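Local coordinates for multidrug resistance protein (Vibrio cholerae, PDB 1YC9) that probably forms an outer-membrane exit channel for multidrug efflux in Vibrio cholerae, as a member of the outer membrane factor family, perhaps giving resistance to toxic compounds, at residues R156-A159 / N160-T163; A166-Q169 / V170-T174; A368-N371 / K372-A376; E406-L409 / N410-A414; V416-Q419 / S420-F423. The protein carries 1 engineered substitution. All coordinates share one frame; numbering follows the deposited sequence.

Interaction 1 of 5, residues R156-A159 / N160-T163; sequences RLYA and NQET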
loop_
_atom_site.group_PDB
_atom_site.type_symbol
_atom_site.label_atom_id
_atom_site.label_comp_id
_atom_site.label_asym_id
_atom_site.label_seq_id
_atom_site.Cartn_x
_atom_site.Cartn_y
_atom_site.Cartn_z
ATOM N N ARG A 156 -15.994 23.045 6.134
ATOM C CA ARG A 156 -15.935 22.866 7.560
ATOM C C ARG A 156 -14.943 23.862 8.146
ATOM O O ARG A 156 -15.209 24.448 9.205
ATOM C CB ARG A 156 -15.513 21.469 7.941
ATOM C CG ARG A 156 -15.714 21.114 9.397
ATOM C CD ARG A 156 -15.071 19.811 9.857
ATOM N NE ARG A 156 -13.627 19.909 9.782
ATOM C CZ ARG A 156 -12.849 20.480 10.690
ATOM N NH1 ARG A 156 -11.548 20.540 10.484
ATOM N NH2 ARG A 156 -13.345 21.008 11.789
ATOM N N LEU A 157 -13.811 24.008 7.476
ATOM C CA LEU A 157 -12.771 24.931 7.931
ATOM C C LEU A 157 -13.264 26.382 7.904
ATOM O O LEU A 157 -13.032 27.154 8.870
ATOM C CB LEU A 157 -11.498 24.750 7.125
ATOM C CG LEU A 157 -10.777 23.465 7.489
ATOM C CD1 LEU A 157 -9.715 23.178 6.407
ATOM C CD2 LEU A 157 -10.185 23.510 8.895
ATOM N N TYR A 158 -13.929 26.765 6.827
ATOM C CA TYR A 158 -14.473 28.126 6.698
ATOM C C TYR A 158 -15.535 28.371 7.763
ATOM O O TYR A 158 -15.569 29.448 8.339
ATOM C CB TYR A 158 -15.064 28.398 5.309
ATOM C CG TYR A 158 -14.145 29.039 4.336
ATOM C CD1 TYR A 158 -13.454 28.265 3.393
ATOM C CD2 TYR A 158 -13.950 30.406 4.323
ATOM C CE1 TYR A 158 -12.620 28.837 2.464
ATOM C CE2 TYR A 158 -13.074 31.011 3.370
ATOM C CZ TYR A 158 -12.423 30.204 2.443
ATOM O OH TYR A 158 -11.586 30.704 1.506
ATOM N N ALA A 159 -16.351 27.362 8.086
ATOM C CA ALA A 159 -17.321 27.498 9.171
ATOM C C ALA A 159 -16.649 27.709 10.529
ATOM O O ALA A 159 -17.091 28.550 11.316
ATOM C CB ALA A 159 -18.283 26.252 9.232
ATOM N N ASN A 160 -15.598 26.923 10.808
ATOM C CA ASN A 160 -14.841 27.097 12.028
ATOM C C ASN A 160 -14.149 28.474 12.042
ATOM O O ASN A 160 -14.115 29.112 13.082
ATOM C CB ASN A 160 -13.842 25.960 12.214
ATOM C CG ASN A 160 -14.468 24.751 12.858
ATOM O OD1 ASN A 160 -14.415 24.585 14.043
ATOM N ND2 ASN A 160 -15.093 23.894 12.052
ATOM N N GLN A 161 -13.696 28.953 10.880
ATOM C CA GLN A 161 -13.151 30.280 10.790
ATOM C C GLN A 161 -14.199 31.332 11.198
ATOM O O GLN A 161 -13.905 32.198 12.006
ATOM C CB GLN A 161 -12.613 30.565 9.419
ATOM C CG GLN A 161 -12.111 32.034 9.251
ATOM C CD GLN A 161 -11.677 32.354 7.849
ATOM O OE1 GLN A 161 -12.491 32.391 6.930
ATOM N NE2 GLN A 161 -10.417 32.612 7.683
ATOM N N GLU A 162 -15.424 31.231 10.688
ATOM C CA GLU A 162 -16.433 32.234 11.010
ATOM C C GLU A 162 -16.722 32.226 12.513
ATOM O O GLU A 162 -16.773 33.286 13.184
ATOM C CB GLU A 162 -17.704 31.958 10.224
ATOM C CG GLU A 162 -18.628 33.147 10.147
ATOM C CD GLU A 162 -19.718 32.932 9.121
ATOM O OE1 GLU A 162 -20.674 32.245 9.489
ATOM O OE2 GLU A 162 -19.610 33.433 7.967
ATOM N N THR A 163 -16.899 31.038 13.050
ATOM C CA THR A 163 -17.190 30.835 14.471
ATOM C C THR A 163 -16.098 31.362 15.415
ATOM O O THR A 163 -16.378 32.078 16.427
ATOM C CB THR A 163 -17.380 29.352 14.706
ATOM O OG1 THR A 163 -18.512 28.904 13.941
ATOM C CG2 THR A 163 -17.720 29.024 16.158
#
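Asn160 reaches back one turn to Arg156 within helix 117-183, one of the long helices of this outer membrane factor, and grips the same carbonyl twice. Among the hydrogen bonds, Arg156 O receives Asn160 N at 3.0 Å and Asn160 ND2 at 2.9 Å, the two donors arriving from opposite faces of its plane. ND2 stands well above that plane, 42° out of it, yet its N-H aims almost straight at the oxygen (178°), which lies in the plane of the amide. With CG beside the backbone N (chi1 -84°), the amide is swung back along the helix. Asn160 OD1 is hydrogen-bonded to Arg413 on helix 398-433, and these two bonds together should fix the amide's rotation. The backbone ladder continues with Gln161 N to Leu157 O at 2.8 Å and Thr163 N to Ala159 O at 3.0 Å.

Other contacts between the side chains are made without hydrogen bonds. Arg156 NH2 passes 3.4 Å from Asn160 ND2, donor beside donor, while Arg156 NE is salt-bridged to Glu153. The Tyr158 ring runs alongside the Gln161 side chain, its hydroxyl hydrogen-bonded to Lys217. Thr163 CB lies 3.5 Å from Ala159 O.

Interaction 2 of 5, residues A166-Q169 / V170-T174; sequences AALQ and VRNKT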
loop_
_atom_site.group_PDB
_atom_site.type_symbol
_atom_site.label_atom_id
_atom_site.label_comp_id
_atom_site.label_asym_id
_atom_site.label_seq_id
_atom_site.Cartn_x
_atom_site.Cartn_y
_atom_site.Cartn_z
ATOM N N ALA A 166 -15.698 35.285 15.067
ATOM C CA ALA A 166 -16.777 35.951 15.816
ATOM C C ALA A 166 -16.519 35.876 17.308
ATOM O O ALA A 166 -16.703 36.897 18.025
ATOM C CB ALA A 166 -18.129 35.356 15.505
ATOM N N ALA A 167 -16.080 34.714 17.799
ATOM C CA ALA A 167 -15.701 34.609 19.183
ATOM C C ALA A 167 -14.537 35.567 19.511
ATOM O O ALA A 167 -14.555 36.192 20.583
ATOM C CB ALA A 167 -15.346 33.189 19.593
ATOM N N LEU A 168 -13.558 35.679 18.607
ATOM C CA LEU A 168 -12.413 36.581 18.829
ATOM C C LEU A 168 -12.888 38.010 19.028
ATOM O O LEU A 168 -12.307 38.723 19.857
ATOM C CB LEU A 168 -11.401 36.523 17.686
ATOM C CG LEU A 168 -10.155 37.395 17.795
ATOM C CD1 LEU A 168 -9.400 37.136 19.073
ATOM C CD2 LEU A 168 -9.307 37.230 16.539
ATOM N N GLN A 169 -13.893 38.439 18.261
ATOM C CA GLN A 169 -14.368 39.825 18.358
ATOM C C GLN A 169 -14.927 40.078 19.740
ATOM O O GLN A 169 -14.670 41.142 20.351
ATOM C CB GLN A 169 -15.399 40.165 17.297
ATOM C CG GLN A 169 -14.934 40.063 15.857
ATOM C CD GLN A 169 -13.486 40.443 15.632
ATOM O OE1 GLN A 169 -13.137 41.636 15.649
ATOM N NE2 GLN A 169 -12.631 39.434 15.382
ATOM N N VAL A 170 -15.621 39.070 20.256
ATOM C CA VAL A 170 -16.156 39.095 21.587
ATOM C C VAL A 170 -15.057 39.097 22.673
ATOM O O VAL A 170 -15.129 39.907 23.624
ATOM C CB VAL A 170 -17.148 37.931 21.785
ATOM C CG1 VAL A 170 -17.571 37.804 23.247
ATOM C CG2 VAL A 170 -18.385 38.157 20.881
ATOM N N ARG A 171 -14.070 38.210 22.540
ATOM C CA ARG A 171 -12.948 38.153 23.463
ATOM C C ARG A 171 -12.214 39.485 23.580
ATOM O O ARG A 171 -11.806 39.848 24.687
ATOM C CB ARG A 171 -11.923 37.052 23.094
ATOM C CG ARG A 171 -12.487 35.638 23.000
ATOM C CD ARG A 171 -13.263 35.192 24.182
ATOM N NE ARG A 171 -13.970 33.914 24.049
ATOM C CZ ARG A 171 -15.149 33.740 23.430
ATOM N NH1 ARG A 171 -15.783 34.744 22.816
ATOM N NH2 ARG A 171 -15.713 32.544 23.444
ATOM N N ASN A 172 -12.023 40.166 22.460
ATOM C CA ASN A 172 -11.407 41.474 22.413
ATOM C C ASN A 172 -12.301 42.505 23.120
ATOM O O ASN A 172 -11.800 43.340 23.898
ATOM C CB ASN A 172 -11.110 41.880 20.977
ATOM C CG ASN A 172 -9.947 41.078 20.373
ATOM O OD1 ASN A 172 -9.171 40.489 21.093
ATOM N ND2 ASN A 172 -9.839 41.073 19.063
ATOM N N LYS A 173 -13.619 42.388 22.917
ATOM C CA LYS A 173 -14.584 43.294 23.580
ATOM C C LYS A 173 -14.579 43.075 25.098
ATOM O O LYS A 173 -14.758 44.015 25.865
ATOM C CB LYS A 173 -16.016 43.134 23.011
ATOM C CG LYS A 173 -16.327 43.976 21.770
ATOM C CD LYS A 173 -16.540 45.438 22.174
ATOM C CE LYS A 173 -17.023 46.352 21.024
ATOM N NZ LYS A 173 -17.220 47.727 21.591
ATOM N N THR A 174 -14.317 41.859 25.534
ATOM C CA THR A 174 -14.256 41.540 26.940
ATOM C C THR A 174 -12.981 42.088 27.597
ATOM O O THR A 174 -13.018 42.578 28.738
ATOM C CB THR A 174 -14.315 40.044 27.121
ATOM O OG1 THR A 174 -15.541 39.551 26.567
ATOM C CG2 THR A 174 -14.386 39.653 28.580
HETATM O O HOH W 1 -11.801 42.414 17.673
#
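The guanidinium of Arg171 lies with one face over the methyl group of Ala167, a turn earlier in helix 117-183 of the outer membrane factor fold. Ala167 CB is 3.6 Å from Arg171 NH1 and 3.9 Å from its CZ, which places the methyl beneath that end of the flat group. Two successive bends produce this: CG sits beside the backbone N (chi1 -57°) and chi2 is -52°, folding the chain back toward the preceding turn, with Arg171 CG 3.2 Å from Ala167 O. Val170 CB meets the same guanidinium at its edge, and helix 398-433 adds Leu409 and, through a long, weak ion pair, Glu405.

Leu168 and Asn172 are set differently, the leucine branches slanting across the amide. Leu168 CG, anti to its own N, approaches Asn172 ND2 to 3.9 Å, and CD1 comes equally near Asn172 OD1, giving van der Waals contact with the amide. The two residues are also joined by the backbone bond from Asn172 N to Leu168 O.

Gln169 and Asn172 meet through water. The chain of Gln169 is bent at chi2, and its NE2 is hydrogen-bonded to His165 O, leaving OE1 for the bridge. One water donates to Gln169 OE1 at 2.5 Å, shorter than usual and doubtful in its exact length, and accepts from Asn172 ND2 at 2.8 Å.

Interaction 3 of 5, residues A368-N371 / K372-A376; sequences ARIN and KTEQA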
loop_
_atom_site.group_PDB
_atom_site.type_symbol
_atom_site.label_atom_id
_atom_site.label_comp_id
_atom_site.label_asym_id
_atom_site.label_seq_id
_atom_site.Cartn_x
_atom_site.Cartn_y
_atom_site.Cartn_z
ATOM N N ALA A 368 -30.144 13.547 16.064
ATOM C CA ALA A 368 -30.172 13.647 17.511
ATOM C C ALA A 368 -28.896 14.258 18.063
ATOM O O ALA A 368 -28.957 15.021 19.045
ATOM C CB ALA A 368 -30.401 12.359 18.105
ATOM N N ARG A 369 -27.743 13.870 17.481
ATOM C CA ARG A 369 -26.465 14.526 17.821
ATOM C C ARG A 369 -26.516 16.042 17.621
ATOM O O ARG A 369 -26.165 16.819 18.525
ATOM C CB ARG A 369 -25.313 13.902 17.008
ATOM C CG ARG A 369 -25.034 12.480 17.428
ATOM C CD ARG A 369 -23.841 11.852 16.752
ATOM N NE ARG A 369 -22.627 12.573 17.164
ATOM C CZ ARG A 369 -21.425 12.306 16.670
ATOM N NH1 ARG A 369 -21.291 11.341 15.788
ATOM N NH2 ARG A 369 -20.366 13.012 17.068
ATOM N N ILE A 370 -26.979 16.462 16.448
ATOM C CA ILE A 370 -27.111 17.850 16.113
ATOM C C ILE A 370 -28.076 18.537 17.102
ATOM O O ILE A 370 -27.772 19.600 17.611
ATOM C CB ILE A 370 -27.578 17.998 14.666
ATOM C CG1 ILE A 370 -26.405 17.672 13.714
ATOM C CG2 ILE A 370 -28.185 19.420 14.359
ATOM C CD1 ILE A 370 -26.716 17.901 12.208
ATOM N N ASN A 371 -29.192 17.894 17.368
ATOM C CA ASN A 371 -30.230 18.419 18.261
ATOM C C ASN A 371 -29.691 18.704 19.653
ATOM O O ASN A 371 -29.832 19.820 20.155
ATOM C CB ASN A 371 -31.360 17.402 18.355
ATOM C CG ASN A 371 -32.304 17.474 17.149
ATOM O OD1 ASN A 371 -32.167 18.355 16.316
ATOM N ND2 ASN A 371 -33.277 16.536 17.062
ATOM N N LYS A 372 -29.055 17.704 20.255
ATOM C CA LYS A 372 -28.484 17.889 21.579
ATOM C C LYS A 372 -27.369 18.925 21.548
ATOM O O LYS A 372 -27.204 19.715 22.489
ATOM C CB LYS A 372 -27.996 16.577 22.176
ATOM C CG LYS A 372 -29.046 15.491 22.393
ATOM C CD LYS A 372 -30.322 15.895 23.184
ATOM C CE LYS A 372 -30.105 16.625 24.475
ATOM N NZ LYS A 372 -31.439 17.024 25.226
ATOM N N THR A 373 -26.587 18.955 20.480
ATOM C CA THR A 373 -25.499 19.923 20.419
ATOM C C THR A 373 -26.067 21.358 20.217
ATOM O O THR A 373 -25.553 22.305 20.800
ATOM C CB THR A 373 -24.509 19.552 19.312
ATOM O OG1 THR A 373 -24.039 18.198 19.492
ATOM C CG2 THR A 373 -23.279 20.430 19.408
ATOM N N GLU A 374 -27.130 21.496 19.430
ATOM C CA GLU A 374 -27.837 22.786 19.300
ATOM C C GLU A 374 -28.343 23.270 20.671
ATOM O O GLU A 374 -28.250 24.446 20.995
ATOM C CB GLU A 374 -29.041 22.709 18.335
ATOM C CG GLU A 374 -28.662 22.792 16.862
ATOM C CD GLU A 374 -29.796 22.518 15.863
ATOM O OE1 GLU A 374 -30.807 21.865 16.203
ATOM O OE2 GLU A 374 -29.629 22.937 14.712
ATOM N N GLN A 375 -28.917 22.374 21.428
ATOM C CA GLN A 375 -29.383 22.676 22.776
ATOM C C GLN A 375 -28.205 23.129 23.673
ATOM O O GLN A 375 -28.332 24.071 24.421
ATOM C CB GLN A 375 -30.096 21.479 23.359
ATOM C CG GLN A 375 -31.409 21.119 22.607
ATOM C CD GLN A 375 -31.969 19.811 23.042
ATOM O OE1 GLN A 375 -32.545 19.040 22.227
ATOM N NE2 GLN A 375 -31.814 19.512 24.290
ATOM N N ALA A 376 -27.041 22.476 23.586
ATOM C CA ALA A 376 -25.900 22.918 24.371
ATOM C C ALA A 376 -25.473 24.320 23.934
ATOM O O ALA A 376 -25.179 25.139 24.777
ATOM C CB ALA A 376 -24.708 21.934 24.240
#
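This contact belongs to a predicted coiled-coil stretch of helix 326-391, where these two turns or so touch both helix 398-433 of the same chain and a second subunit. Thr373 and Arg369 are joined by two hydrogen bonds. Thr373 OG1 donates to Arg369 O at 2.7 Å, and Thr373 N donates to the same oxygen at 2.9 Å. The hydroxyl comes from above the carbonyl plane, 37° out of it, and the amide nitrogen from the opposite face, so the acceptor is held on both. Chi1 of -55° sets OG1 beside the backbone N, turned back toward the previous turn. A buried hydroxyl is thus satisfied within its own helix, while CG2 packs on Asn411 and Ala414 of helix 398-433.

On another side, Ile370 CG2 rests 3.8 Å from Glu374 CD, a methyl against the carboxylate carbon, while Glu374 N is bonded to Ile370 O at 2.7 Å. Asn371 OD1 lies 3.8 Å from Glu374 OE1, the amide and carboxylate planes only 24° apart; that amide oxygen is hydrogen-bonded to Gln367. Lys372 CG, beside its backbone N, lies 3.4 Å from Ala368 O; the chain beyond is bent at chi2 and chi3 and leads away.

Toward the second subunit, Arg369 reaches Glu211 of that chain in a salt bridge, and Thr373 and Ala376 pack on its Ala204 and Ala197. Such close packing of small residues fits the helix packing between subunits in the trimeric alpha-helical barrel of outer membrane factors.

Interaction 4 of 5, residues E406-L409 / N410-A414; sequences ESLL and NNQRA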
loop_
_atom_site.group_PDB
_atom_site.type_symbol
_atom_site.label_atom_id
_atom_site.label_comp_id
_atom_site.label_asym_id
_atom_site.label_seq_id
_atom_site.Cartn_x
_atom_site.Cartn_y
_atom_site.Cartn_z
ATOM N N GLU A 406 -16.242 29.939 27.054
ATOM C CA GLU A 406 -15.488 28.737 26.643
ATOM C C GLU A 406 -16.462 27.601 26.254
ATOM O O GLU A 406 -16.307 26.950 25.191
ATOM C CB GLU A 406 -14.642 28.308 27.825
ATOM C CG GLU A 406 -13.904 27.010 27.610
ATOM C CD GLU A 406 -12.485 27.223 27.271
ATOM O OE1 GLU A 406 -12.164 28.267 26.643
ATOM O OE2 GLU A 406 -11.714 26.333 27.657
ATOM N N SER A 407 -17.454 27.388 27.111
ATOM C CA SER A 407 -18.486 26.389 26.902
ATOM C C SER A 407 -19.220 26.692 25.601
ATOM O O SER A 407 -19.438 25.768 24.797
ATOM C CB SER A 407 -19.448 26.342 28.106
ATOM O OG SER A 407 -20.643 25.652 27.764
ATOM N N LEU A 408 -19.575 27.965 25.366
ATOM C CA LEU A 408 -20.250 28.379 24.128
ATOM C C LEU A 408 -19.439 28.082 22.883
ATOM O O LEU A 408 -19.908 27.473 21.959
ATOM C CB LEU A 408 -20.642 29.851 24.126
ATOM C CG LEU A 408 -21.290 30.359 22.826
ATOM C CD1 LEU A 408 -22.580 29.603 22.540
ATOM C CD2 LEU A 408 -21.532 31.847 22.906
ATOM N N LEU A 409 -18.199 28.543 22.866
ATOM C CA LEU A 409 -17.328 28.317 21.747
ATOM C C LEU A 409 -17.116 26.822 21.484
ATOM O O LEU A 409 -17.083 26.448 20.349
ATOM C CB LEU A 409 -15.968 29.011 21.948
ATOM C CG LEU A 409 -14.944 28.851 20.801
ATOM C CD1 LEU A 409 -15.543 29.278 19.469
ATOM C CD2 LEU A 409 -13.607 29.701 21.054
ATOM N N ASN A 410 -16.897 26.016 22.506
ATOM C CA ASN A 410 -16.656 24.590 22.324
ATOM C C ASN A 410 -17.880 23.946 21.660
ATOM O O ASN A 410 -17.753 23.195 20.705
ATOM C CB ASN A 410 -16.353 23.901 23.651
ATOM C CG ASN A 410 -14.976 24.211 24.147
ATOM O OD1 ASN A 410 -14.128 24.634 23.356
ATOM N ND2 ASN A 410 -14.744 24.017 25.438
ATOM N N ASN A 411 -19.070 24.334 22.124
ATOM C CA ASN A 411 -20.314 23.784 21.589
ATOM C C ASN A 411 -20.636 24.283 20.187
ATOM O O ASN A 411 -21.101 23.524 19.371
ATOM C CB ASN A 411 -21.490 24.034 22.546
ATOM C CG ASN A 411 -21.305 23.374 23.897
ATOM O OD1 ASN A 411 -20.793 22.296 23.968
ATOM N ND2 ASN A 411 -21.821 23.978 24.946
ATOM N N GLN A 412 -20.303 25.530 19.881
ATOM C CA GLN A 412 -20.495 26.084 18.566
ATOM C C GLN A 412 -19.617 25.369 17.558
ATOM O O GLN A 412 -20.042 25.092 16.464
ATOM C CB GLN A 412 -20.173 27.577 18.538
ATOM C CG GLN A 412 -21.216 28.446 19.168
ATOM C CD GLN A 412 -20.769 29.913 19.223
ATOM O OE1 GLN A 412 -19.560 30.232 19.431
ATOM N NE2 GLN A 412 -21.730 30.811 19.037
ATOM N N ARG A 413 -18.377 25.073 17.931
ATOM C CA ARG A 413 -17.507 24.352 17.027
ATOM C C ARG A 413 -17.995 22.931 16.808
ATOM O O ARG A 413 -17.975 22.450 15.667
ATOM C CB ARG A 413 -16.092 24.394 17.552
ATOM C CG ARG A 413 -15.584 25.792 17.333
ATOM C CD ARG A 413 -14.152 25.963 17.641
ATOM N NE ARG A 413 -13.319 25.516 16.522
ATOM C CZ ARG A 413 -11.999 25.351 16.644
ATOM N NH1 ARG A 413 -11.433 25.628 17.814
ATOM N NH2 ARG A 413 -11.254 24.929 15.624
ATOM N N ALA A 414 -18.437 22.280 17.880
ATOM C CA ALA A 414 -18.997 20.928 17.793
ATOM C C ALA A 414 -20.173 20.932 16.859
ATOM O O ALA A 414 -20.312 20.069 16.012
ATOM C CB ALA A 414 -19.364 20.393 19.171
#
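Regular i to i+4 hydrogen bonds run through helix 398-433 here, from Asn410 N to Glu406 O at 2.9 Å through Arg413 N to Leu409 O at 3.1 Å, so residues four apart come to lie next to each other along this helix of the outer membrane factor fold. Leu408 and Gln412 make the main side-chain contact. Leu408 CG, anti to its N (chi1 177°), meets Gln412 CD at 3.7 Å, and CD1 lies 3.8 Å from Gln412 NE2, so the leucine branches press on the amide end. Leu409 and Arg413 instead lie side by side, pointing the same way: Leu409 CD1 is 4.0 Å from Arg413 CD, an apolar contact with the aliphatic stem, while the guanidinium goes on to a salt bridge with Glu205.

The helix also has neighbours beyond this turn. Leu409 packs on Ala167 of helix 117-183, Leu408 on Leu384 of helix 326-391, and Ser407 OG makes a weak hydrogen bond to Gln194 of the second subunit.

Buried Asn411 folds back over Ser407, but the angle at its amide nitrogen is too poor for a hydrogen bond, although Asn411 ND2 is 3.0 Å from Ser407 O.

Interaction 5 of 5, residues V416-Q419 / S420-F423; sequences VNLQ and SRAF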
loop_
_atom_site.group_PDB
_atom_site.type_symbol
_atom_site.label_atom_id
_atom_site.label_comp_id
_atom_site.label_asym_id
_atom_site.label_seq_id
_atom_site.Cartn_x
_atom_site.Cartn_y
_atom_site.Cartn_z
ATOM N N VAL A 416 -20.897 23.120 14.339
ATOM C CA VAL A 416 -20.461 23.372 12.971
ATOM C C VAL A 416 -19.863 22.064 12.423
ATOM O O VAL A 416 -20.059 21.723 11.275
ATOM C CB VAL A 416 -19.401 24.508 12.964
ATOM C CG1 VAL A 416 -18.342 24.313 11.922
ATOM C CG2 VAL A 416 -20.071 25.881 12.859
ATOM N N ASN A 417 -19.108 21.332 13.240
ATOM C CA ASN A 417 -18.530 20.101 12.736
ATOM C C ASN A 417 -19.601 19.027 12.409
ATOM O O ASN A 417 -19.416 18.227 11.469
ATOM C CB ASN A 417 -17.509 19.546 13.699
ATOM C CG ASN A 417 -16.278 20.413 13.801
ATOM O OD1 ASN A 417 -15.531 20.377 14.811
ATOM N ND2 ASN A 417 -16.049 21.185 12.797
ATOM N N LEU A 418 -20.662 18.994 13.196
ATOM C CA LEU A 418 -21.811 18.061 12.960
ATOM C C LEU A 418 -22.655 18.432 11.757
ATOM O O LEU A 418 -23.156 17.557 11.021
ATOM C CB LEU A 418 -22.696 17.903 14.204
ATOM C CG LEU A 418 -22.136 17.071 15.354
ATOM C CD1 LEU A 418 -23.021 17.237 16.578
ATOM C CD2 LEU A 418 -22.062 15.569 15.014
ATOM N N GLN A 419 -22.827 19.731 11.542
ATOM C CA GLN A 419 -23.462 20.251 10.324
ATOM C C GLN A 419 -22.669 19.896 9.086
ATOM O O GLN A 419 -23.225 19.421 8.090
ATOM C CB GLN A 419 -23.653 21.763 10.421
ATOM C CG GLN A 419 -24.664 22.128 11.488
ATOM C CD GLN A 419 -24.721 23.603 11.806
ATOM O OE1 GLN A 419 -23.746 24.342 11.622
ATOM N NE2 GLN A 419 -25.879 24.037 12.294
ATOM N N SER A 420 -21.349 20.046 9.153
ATOM C CA SER A 420 -20.474 19.583 8.085
ATOM C C SER A 420 -20.546 18.081 7.865
ATOM O O SER A 420 -20.466 17.602 6.720
ATOM C CB SER A 420 -19.003 19.964 8.364
ATOM O OG SER A 420 -18.170 19.385 7.362
ATOM N N ARG A 421 -20.725 17.338 8.944
ATOM C CA ARG A 421 -20.862 15.918 8.876
ATOM C C ARG A 421 -22.044 15.487 8.015
ATOM O O ARG A 421 -21.988 14.418 7.411
ATOM C CB ARG A 421 -20.946 15.315 10.269
ATOM C CG ARG A 421 -20.989 13.816 10.342
ATOM C CD ARG A 421 -20.810 13.334 11.740
ATOM N NE ARG A 421 -20.949 11.901 11.890
ATOM C CZ ARG A 421 -19.961 11.047 11.597
ATOM N NH1 ARG A 421 -18.801 11.477 11.117
ATOM N NH2 ARG A 421 -20.136 9.756 11.784
ATOM N N ALA A 422 -23.095 16.291 7.983
ATOM C CA ALA A 422 -24.278 15.979 7.152
ATOM C C ALA A 422 -23.886 15.933 5.687
ATOM O O ALA A 422 -24.283 15.028 4.957
ATOM C CB ALA A 422 -25.373 16.986 7.391
ATOM N N PHE A 423 -23.054 16.881 5.254
ATOM C CA PHE A 423 -22.533 16.897 3.906
ATOM C C PHE A 423 -21.629 15.684 3.671
ATOM O O PHE A 423 -21.812 14.976 2.688
ATOM C CB PHE A 423 -21.818 18.204 3.646
ATOM C CG PHE A 423 -21.262 18.383 2.237
ATOM C CD1 PHE A 423 -21.848 17.820 1.110
ATOM C CD2 PHE A 423 -20.120 19.142 2.061
ATOM C CE1 PHE A 423 -21.338 18.064 -0.162
ATOM C CE2 PHE A 423 -19.570 19.369 0.799
ATOM C CZ PHE A 423 -20.169 18.801 -0.329
#
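Leu418 and Arg421 touch at one point between hydrocarbon atoms, Leu418 CD2 4.2 Å from Arg421 CD, but the backbone acceptors of this turn tell more. Val416 O is satisfied conventionally by Ser420 N at 3.0 Å, with a nearly straight N-H. Asn417 O takes Arg421 N at the same length, although the bond is bent to 138°. The next donor divides itself: Ala422 N makes a weak 3.3 Å bond to Leu418 O and a shorter one of 3.1 Å to Gln419 O. The second is an i to i+3 bond, and the donor stands 66° above the carbonyl plane, as in a 3-10 step. Gln419 O is then 3.8 Å from Phe423 N, too far for the usual i to i+4 bond.

All this lies in helix 398-433, a long helix of the outer membrane factor fold, where the i to i+4 pattern is locally disturbed, with one i to i+3 bond. Ala422 CB also comes within 3.3 Å of Gln419 O.

Among side chains, Arg421 is extended from CG to NE, with CG anti to the backbone N (chi1 -176°), which carries the guanidinium away from this turn, to the second subunit. Arg421 NH2 is satisfied there by a salt bridge to Glu211 of that subunit. The ring of Phe423 stacks edge-to-face with Tyr30, while Ser420 CB lies 3.6 Å from both Val416 O and Asn417 O.

How the interactions relate
From the N terminus, interactions 1 and 2 follow each other on helix 117-183, interaction 3 lies on helix 326-391, and interactions 4 and 5 share helix 398-433. Each joins residues about a turn apart, so none closes a long loop, and the five run in series without nesting or crossing. Spatial links come through helix 398-433, which touches both others: Thr163 CG2 packs 3.7 Å from Gln412 CB (1 with 4), Ala167 and Arg171 meet Leu409 (2 with 4), Ala159 and Val416 join 1 to 5, Thr373 meets Asn411 (3 with 4), and Ile370 meets Leu418 (3 with 5). Arg369 and Arg421 both salt-bridge Glu211 of the second subunit, linking helices 326-391 and 398-433 to it.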